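Local coordinates for heat shock protein 16 (Schizosaccharomyces pombe, PDB 3W1Z), which probably acts as a stress-response chaperone that binds unfolding proteins, and assembles from alpha-crystallin-domain subunits into a 16-mer, at the interface of chains A and B. Coordinates in Å, arbitrary orientation; residue numbers count along the deposited sequence, not the author numbering. Chains: chain A/B, Heat shock protein 16.

Contact 1: the interface of chains A and B. Residues chain A 64-66, 71, 112, 115-117; chain B 138, 140.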
ATOM      1  N   VAL A  64       7.028 -13.130 -45.776  1.00 35.51           N
ATOM      2  CA  VAL A  64       8.430 -12.749 -45.697  1.00 36.36           C
ATOM      3  C   VAL A  64       8.862 -12.113 -47.014  1.00 45.42           C
ATOM      4  O   VAL A  64       8.730 -12.723 -48.076  1.00 49.29           O
ATOM      5  CB  VAL A  64       9.323 -13.975 -45.432  1.00 38.44           C
ATOM      6  CG1 VAL A  64      10.769 -13.551 -45.264  1.00 35.56           C
ATOM      7  CG2 VAL A  64       8.841 -14.733 -44.205  1.00 40.17           C
ATOM      8  N   HIS A  65       9.372 -10.889 -46.948  1.00 35.46           N
ATOM      9  CA  HIS A  65       9.839 -10.195 -48.144  1.00 39.88           C
ATOM     10  C   HIS A  65      11.280  -9.723 -47.990  1.00 36.63           C
ATOM     11  O   HIS A  65      11.628  -9.092 -46.998  1.00 38.81           O
ATOM     12  CB  HIS A  65       8.944  -8.995 -48.460  1.00 44.07           C
ATOM     13  CG  HIS A  65       7.618  -9.366 -49.071  1.00 46.60           C
ATOM     14  ND1 HIS A  65       6.554  -9.791 -48.311  1.00 51.88           N
ATOM     15  CD2 HIS A  65       7.212  -9.362 -50.352  1.00 51.90           C
ATOM     16  CE1 HIS A  65       5.530 -10.040 -49.118  1.00 51.37           C
ATOM     17  NE2 HIS A  65       5.894  -9.792 -50.352  1.00 56.16           N
ATOM     18  N   TYR A  66      12.120 -10.024 -48.975  1.00 42.14           N
ATOM     19  CA  TYR A  66      13.481  -9.499 -48.978  1.00 41.43           C
ATOM     20  C   TYR A  66      13.643  -8.392 -50.018  1.00 42.74           C
ATOM     21  O   TYR A  66      13.368  -8.595 -51.204  1.00 52.64           O
ATOM     22  CB  TYR A  66      14.502 -10.616 -49.225  1.00 33.75           C
ATOM     23  CG  TYR A  66      15.941 -10.158 -49.110  1.00 32.55           C
ATOM     24  CD1 TYR A  66      16.610 -10.203 -47.894  1.00 35.59           C
ATOM     25  CD2 TYR A  66      16.626  -9.674 -50.218  1.00 36.10           C
ATOM     26  CE1 TYR A  66      17.922  -9.780 -47.787  1.00 35.65           C
ATOM     27  CE2 TYR A  66      17.933  -9.248 -50.119  1.00 31.28           C
ATOM     28  CZ  TYR A  66      18.577  -9.303 -48.902  1.00 38.08           C
ATOM     29  OH  TYR A  66      19.883  -8.882 -48.806  1.00 44.46           O
ATOM     30  N   LEU A  71      15.282  -7.624 -44.663  1.00 29.11           N
ATOM     31  CA  LEU A  71      14.329  -8.709 -44.500  1.00 32.34           C
ATOM     32  C   LEU A  71      13.141  -8.222 -43.681  1.00 31.11           C
ATOM     33  O   LEU A  71      13.297  -7.821 -42.534  1.00 31.66           O
ATOM     34  CB  LEU A  71      14.991  -9.891 -43.793  1.00 31.62           C
ATOM     35  CG  LEU A  71      14.141 -11.151 -43.623  1.00 27.77           C
ATOM     36  CD1 LEU A  71      13.948 -11.843 -44.961  1.00 29.59           C
ATOM     37  CD2 LEU A  71      14.770 -12.094 -42.609  1.00 25.49           C
ATOM     38  N   ALA A 112      19.937 -13.435 -52.989  1.00 29.36           N
ATOM     39  CA  ALA A 112      18.499 -13.388 -52.752  1.00 39.27           C
ATOM     40  C   ALA A 112      17.756 -14.571 -53.363  1.00 49.25           C
ATOM     41  O   ALA A 112      16.713 -14.983 -52.855  1.00 50.91           O
ATOM     42  CB  ALA A 112      17.918 -12.072 -53.260  1.00 35.59           C
ATOM     43  N   ILE A 115      17.654 -17.539 -50.777  1.00 46.39           N
ATOM     44  CA  ILE A 115      17.021 -17.369 -49.463  1.00 45.52           C
ATOM     45  C   ILE A 115      15.877 -18.365 -49.259  1.00 33.21           C
ATOM     46  O   ILE A 115      15.044 -18.552 -50.147  1.00 36.05           O
ATOM     47  CB  ILE A 115      16.458 -15.945 -49.271  1.00 37.74           C
ATOM     48  CG1 ILE A 115      17.548 -14.899 -49.492  1.00 35.93           C
ATOM     49  CG2 ILE A 115      15.848 -15.784 -47.883  1.00 36.58           C
ATOM     50  CD1 ILE A 115      17.055 -13.481 -49.358  1.00 40.32           C
ATOM     51  N   GLU A 116      15.832 -19.003 -48.091  1.00 35.25           N
ATOM     52  CA  GLU A 116      14.727 -19.905 -47.771  1.00 46.21           C
ATOM     53  C   GLU A 116      14.091 -19.626 -46.406  1.00 41.91           C
ATOM     54  O   GLU A 116      14.727 -19.066 -45.509  1.00 38.00           O
ATOM     55  CB  GLU A 116      15.138 -21.381 -47.925  1.00 45.76           C
ATOM     56  CG  GLU A 116      16.552 -21.719 -47.445  1.00 46.55           C
ATOM     57  CD  GLU A 116      17.088 -23.008 -48.058  1.00 64.75           C
ATOM     58  OE1 GLU A 116      18.147 -23.494 -47.603  1.00 63.71           O
ATOM     59  OE2 GLU A 116      16.455 -23.526 -49.003  1.00 63.94           O
ATOM     60  N   ALA A 117      12.821 -19.999 -46.271  1.00 44.85           N
ATOM     61  CA  ALA A 117      12.082 -19.817 -45.026  1.00 42.20           C
ATOM     62  C   ALA A 117      11.385 -21.123 -44.651  1.00 44.99           C
ATOM     63  O   ALA A 117      10.817 -21.799 -45.510  1.00 43.95           O
ATOM     64  CB  ALA A 117      11.067 -18.696 -45.175  1.00 34.07           C
TER
ATOM     65  N   LYS B 138      11.629  -9.293 -53.312  1.00 61.15           N
ATOM     66  CA  LYS B 138      11.292 -10.668 -53.649  1.00 54.18           C
ATOM     67  C   LYS B 138      10.455 -11.211 -52.499  1.00 52.99           C
ATOM     68  O   LYS B 138      10.804 -11.013 -51.335  1.00 50.19           O
ATOM     69  CB  LYS B 138      12.562 -11.502 -53.815  1.00 54.23           C
ATOM     70  CG  LYS B 138      12.352 -13.007 -53.694  1.00 56.37           C
ATOM     71  CD  LYS B 138      13.681 -13.751 -53.665  1.00 52.17           C
ATOM     72  CE  LYS B 138      13.501 -15.205 -53.251  1.00 59.44           C
ATOM     73  NZ  LYS B 138      12.652 -15.967 -54.207  1.00 57.88           N
ATOM     74  N   ILE B 140       9.455 -14.288 -50.307  1.00 44.99           N
ATOM     75  CA  ILE B 140       9.944 -15.616 -49.973  1.00 41.41           C
ATOM     76  C   ILE B 140       8.803 -16.503 -49.498  1.00 43.59           C
ATOM     77  O   ILE B 140       8.078 -16.154 -48.565  1.00 50.15           O
ATOM     78  CB  ILE B 140      11.026 -15.541 -48.888  1.00 36.84           C
ATOM     79  CG1 ILE B 140      12.175 -14.649 -49.363  1.00 40.97           C
ATOM     80  CG2 ILE B 140      11.529 -16.935 -48.542  1.00 32.20           C
ATOM     81  CD1 ILE B 140      12.837 -13.865 -48.257  1.00 37.39           C
TER
HETATM   82  O   HOH W   1       5.760 -15.039 -47.804  1.00 41.90           O

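Contact 2: the interface of chains A and B. Residues chain A 20-21, 26; chain B 102-105.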
ATOM      1  N   PHE A  20      18.211   3.749 -41.114  1.00 22.98           N
ATOM      2  CA  PHE A  20      17.362   4.936 -41.091  1.00 23.19           C
ATOM      3  C   PHE A  20      17.350   5.685 -39.759  1.00 24.00           C
ATOM      4  O   PHE A  20      17.507   6.905 -39.729  1.00 24.70           O
ATOM      5  CB  PHE A  20      15.930   4.583 -41.501  1.00 19.14           C
ATOM      6  CG  PHE A  20      15.764   4.335 -42.972  1.00 28.50           C
ATOM      7  CD1 PHE A  20      15.456   5.378 -43.832  1.00 28.78           C
ATOM      8  CD2 PHE A  20      15.914   3.063 -43.497  1.00 34.11           C
ATOM      9  CE1 PHE A  20      15.298   5.155 -45.186  1.00 31.42           C
ATOM     10  CE2 PHE A  20      15.759   2.834 -44.851  1.00 33.82           C
ATOM     11  CZ  PHE A  20      15.451   3.882 -45.697  1.00 33.89           C
ATOM     12  N   VAL A  21      17.161   4.957 -38.661  1.00 26.16           N
ATOM     13  CA  VAL A  21      16.975   5.583 -37.352  1.00 18.85           C
ATOM     14  C   VAL A  21      17.817   4.928 -36.258  1.00 20.56           C
ATOM     15  O   VAL A  21      17.789   3.710 -36.083  1.00 24.68           O
ATOM     16  CB  VAL A  21      15.489   5.546 -36.912  1.00 25.52           C
ATOM     17  CG1 VAL A  21      15.310   6.224 -35.559  1.00 25.49           C
ATOM     18  CG2 VAL A  21      14.596   6.198 -37.960  1.00 25.59           C
ATOM     19  N   ARG A  26      14.205   8.582 -28.410  1.00 91.01           N
ATOM     20  CA  ARG A  26      13.131   9.169 -29.199  1.00 80.65           C
ATOM     21  C   ARG A  26      11.917   8.286 -29.020  1.00 73.04           C
ATOM     22  O   ARG A  26      11.883   7.511 -28.069  1.00 70.45           O
ATOM     23  CB  ARG A  26      13.479   9.380 -30.667  1.00 70.09           C
ATOM     24  CG  ARG A  26      14.349   8.349 -31.269  1.00 64.96           C
ATOM     25  CD  ARG A  26      14.549   8.649 -32.715  1.00 61.00           C
ATOM     26  NE  ARG A  26      15.426   9.796 -32.935  1.00 64.32           N
ATOM     27  CZ  ARG A  26      15.675  10.328 -34.119  1.00 52.87           C
ATOM     28  NH1 ARG A  26      15.090   9.846 -35.183  1.00 40.78           N
ATOM     29  NH2 ARG A  26      16.492  11.349 -34.230  1.00 45.42           N
TER
ATOM     30  N   ARG B 102      13.404  15.615 -34.854  1.00 28.45           N
ATOM     31  CA  ARG B 102      13.647  14.215 -35.153  1.00 24.98           C
ATOM     32  C   ARG B 102      14.304  13.974 -36.504  1.00 23.49           C
ATOM     33  O   ARG B 102      13.861  14.486 -37.532  1.00 29.36           O
ATOM     34  CB  ARG B 102      12.351  13.437 -35.067  1.00 25.99           C
ATOM     35  CG  ARG B 102      12.588  12.004 -34.774  1.00 52.89           C
ATOM     36  CD  ARG B 102      11.641  11.545 -33.739  1.00 27.78           C
ATOM     37  NE  ARG B 102      11.892  10.144 -33.469  1.00 30.26           N
ATOM     38  CZ  ARG B 102      10.999   9.182 -33.637  1.00 33.57           C
ATOM     39  NH1 ARG B 102       9.773   9.468 -34.052  1.00 31.14           N
ATOM     40  NH2 ARG B 102      11.330   7.934 -33.363  1.00 37.22           N
ATOM     41  N   THR B 103      15.355  13.165 -36.503  1.00 28.19           N
ATOM     42  CA  THR B 103      16.183  13.025 -37.691  1.00 26.73           C
ATOM     43  C   THR B 103      16.197  11.602 -38.238  1.00 26.86           C
ATOM     44  O   THR B 103      16.517  10.660 -37.522  1.00 33.69           O
ATOM     45  CB  THR B 103      17.618  13.433 -37.390  1.00 28.98           C
ATOM     46  OG1 THR B 103      17.654  14.828 -37.071  1.00 22.17           O
ATOM     47  CG2 THR B 103      18.504  13.168 -38.599  1.00 22.43           C
ATOM     48  N   ILE B 104      15.862  11.458 -39.517  1.00 21.23           N
ATOM     49  CA  ILE B 104      15.964  10.182 -40.219  1.00 19.50           C
ATOM     50  C   ILE B 104      17.127  10.212 -41.211  1.00 28.78           C
ATOM     51  O   ILE B 104      17.212  11.108 -42.049  1.00 30.01           O
ATOM     52  CB  ILE B 104      14.677   9.867 -41.017  1.00 17.30           C
ATOM     53  CG1 ILE B 104      13.437  10.434 -40.318  1.00 22.19           C
ATOM     54  CG2 ILE B 104      14.561   8.361 -41.292  1.00 21.44           C
ATOM     55  CD1 ILE B 104      13.042   9.716 -39.040  1.00 34.21           C
ATOM     56  N   THR B 105      18.023   9.231 -41.122  1.00 25.78           N
ATOM     57  CA  THR B 105      19.093   9.096 -42.110  1.00 25.39           C
ATOM     58  C   THR B 105      18.569   8.345 -43.329  1.00 30.78           C
ATOM     59  O   THR B 105      17.972   7.278 -43.196  1.00 26.36           O
ATOM     60  CB  THR B 105      20.330   8.361 -41.544  1.00 28.09           C
ATOM     61  OG1 THR B 105      20.949   9.161 -40.530  1.00 28.61           O
ATOM     62  CG2 THR B 105      21.352   8.089 -42.646  1.00 28.89           C
TER

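Contact 1: the interface of chains A and B
The phenol ring of A:Tyr66 is backed on one face by A:Ile115 CD1 of the same chain, which sits 3.5 Å above its plane and toward the rim, while the CB methylene of A:Tyr66 reaches across the contact to B:Ile140 CD1. The site exemplifies a rule of the small heat shock proteins: the C-terminal isoleucine-X-isoleucine motif of one subunit, which B:Ile140 opens, docks in a groove of its neighbour's alpha-crystallin domain. Strand B 138-140 lies antiparallel to strand A 62-67, and backbone bonds fix its register. B:Ile140 N donates to A:Val64 O at 2.8 Å. A:Tyr66 and B:Lys138 bond in both directions: A:Tyr66 N gives to B:Lys138 O at 2.9 Å, whereas the return bond from B:Lys138 N to A:Tyr66 O is more bent, 136° at the hydrogen. A water joins A:Val64 N to B:Ile140 O, prolonging the pairing. Paired in this way, the strand points the B:Ile140 side chain into the groove, where its two branches part company. With CG1 anti to the carbonyl carbon (chi1 -58°), the longer branch carries CD1 among the apolar groups of chain A: the A:Ile115 side chain lies roughly perpendicular to that of B:Ile140, its CG2 3.6 Å from CD1, and A:Val64 CG1 closes another side, 3.7 Å from the same methyl. A:Leu71 CD1 also reaches it, from the adjoining strand 70-77. The short branch, CG2, points instead to A:Ala117 CB, 3.8 Å away, so the isoleucine bridges strands 62-67 and 116-120. B:Lys138 behaves differently: its aliphatic chain extends past the carbonyl O of A:Ala112, with CE in van der Waals contact 3.2 Å from that oxygen, and bends at its end (chi4 62°), leaving the methylenes to make the contact.

Contact 2: the interface of chains A and B
Backbone meets backbone where B:Thr105 N, in strand B 98-105, donates to A:Phe20 O at 2.8 Å, the donor lying in the carbonyl plane with a C=O...N angle of 148°. This bond holds an N-terminal loop of chain A against the strand. The ring of A:Phe20 follows, its CD1 3.2 Å from the carbonyl O of B:Thr105. Between the polar contacts B:Ile104 supplies an apolar one: its CG2 lies 4.0 Å from A:Val21 CG2, and the two side chains meet at a slant. Further along, A:Arg26, which is poorly ordered, bends at chi3 (73°) to bring NH1 within 2.9 Å of the carbonyl O of B:Thr103. That bond is less than ideal, for NH1 stands above the carbonyl plane. One face of the A:Arg26 guanidinium rests on B:Arg102, whose CG is 3.3 Å above the plane toward its rim. The two guanidinium planes are turned 65° apart, so the arginines do not stack; B:Arg102 offers a methylene instead. An alanine in place of B:Arg102 would probably leave that guanidinium face without its support and set the poorly ordered A:Arg26 freer to swing away from B:Thr103. The site seems to lay the N-terminal region of one subunit over a neighbour's alpha-crystallin domain, and so probably helps to hold the oligomer together.

Contact 1 and contact 2 have C-alpha centres about 26 Å apart and share no residue, yet they join the same two chains by opposite exchanges. In contact 1 chain A offers its domain and chain B its C-terminal strand 138-140; in contact 2 the domain strand 98-105 comes from chain B and the visiting loop from chain A. Each subunit is thus both host and guest, which should limit hinging about either site. The interface as a whole is not an exact two-fold, as the different roles of the chains in the two contacts suggest; the 16-mer contains nonequivalent subunits.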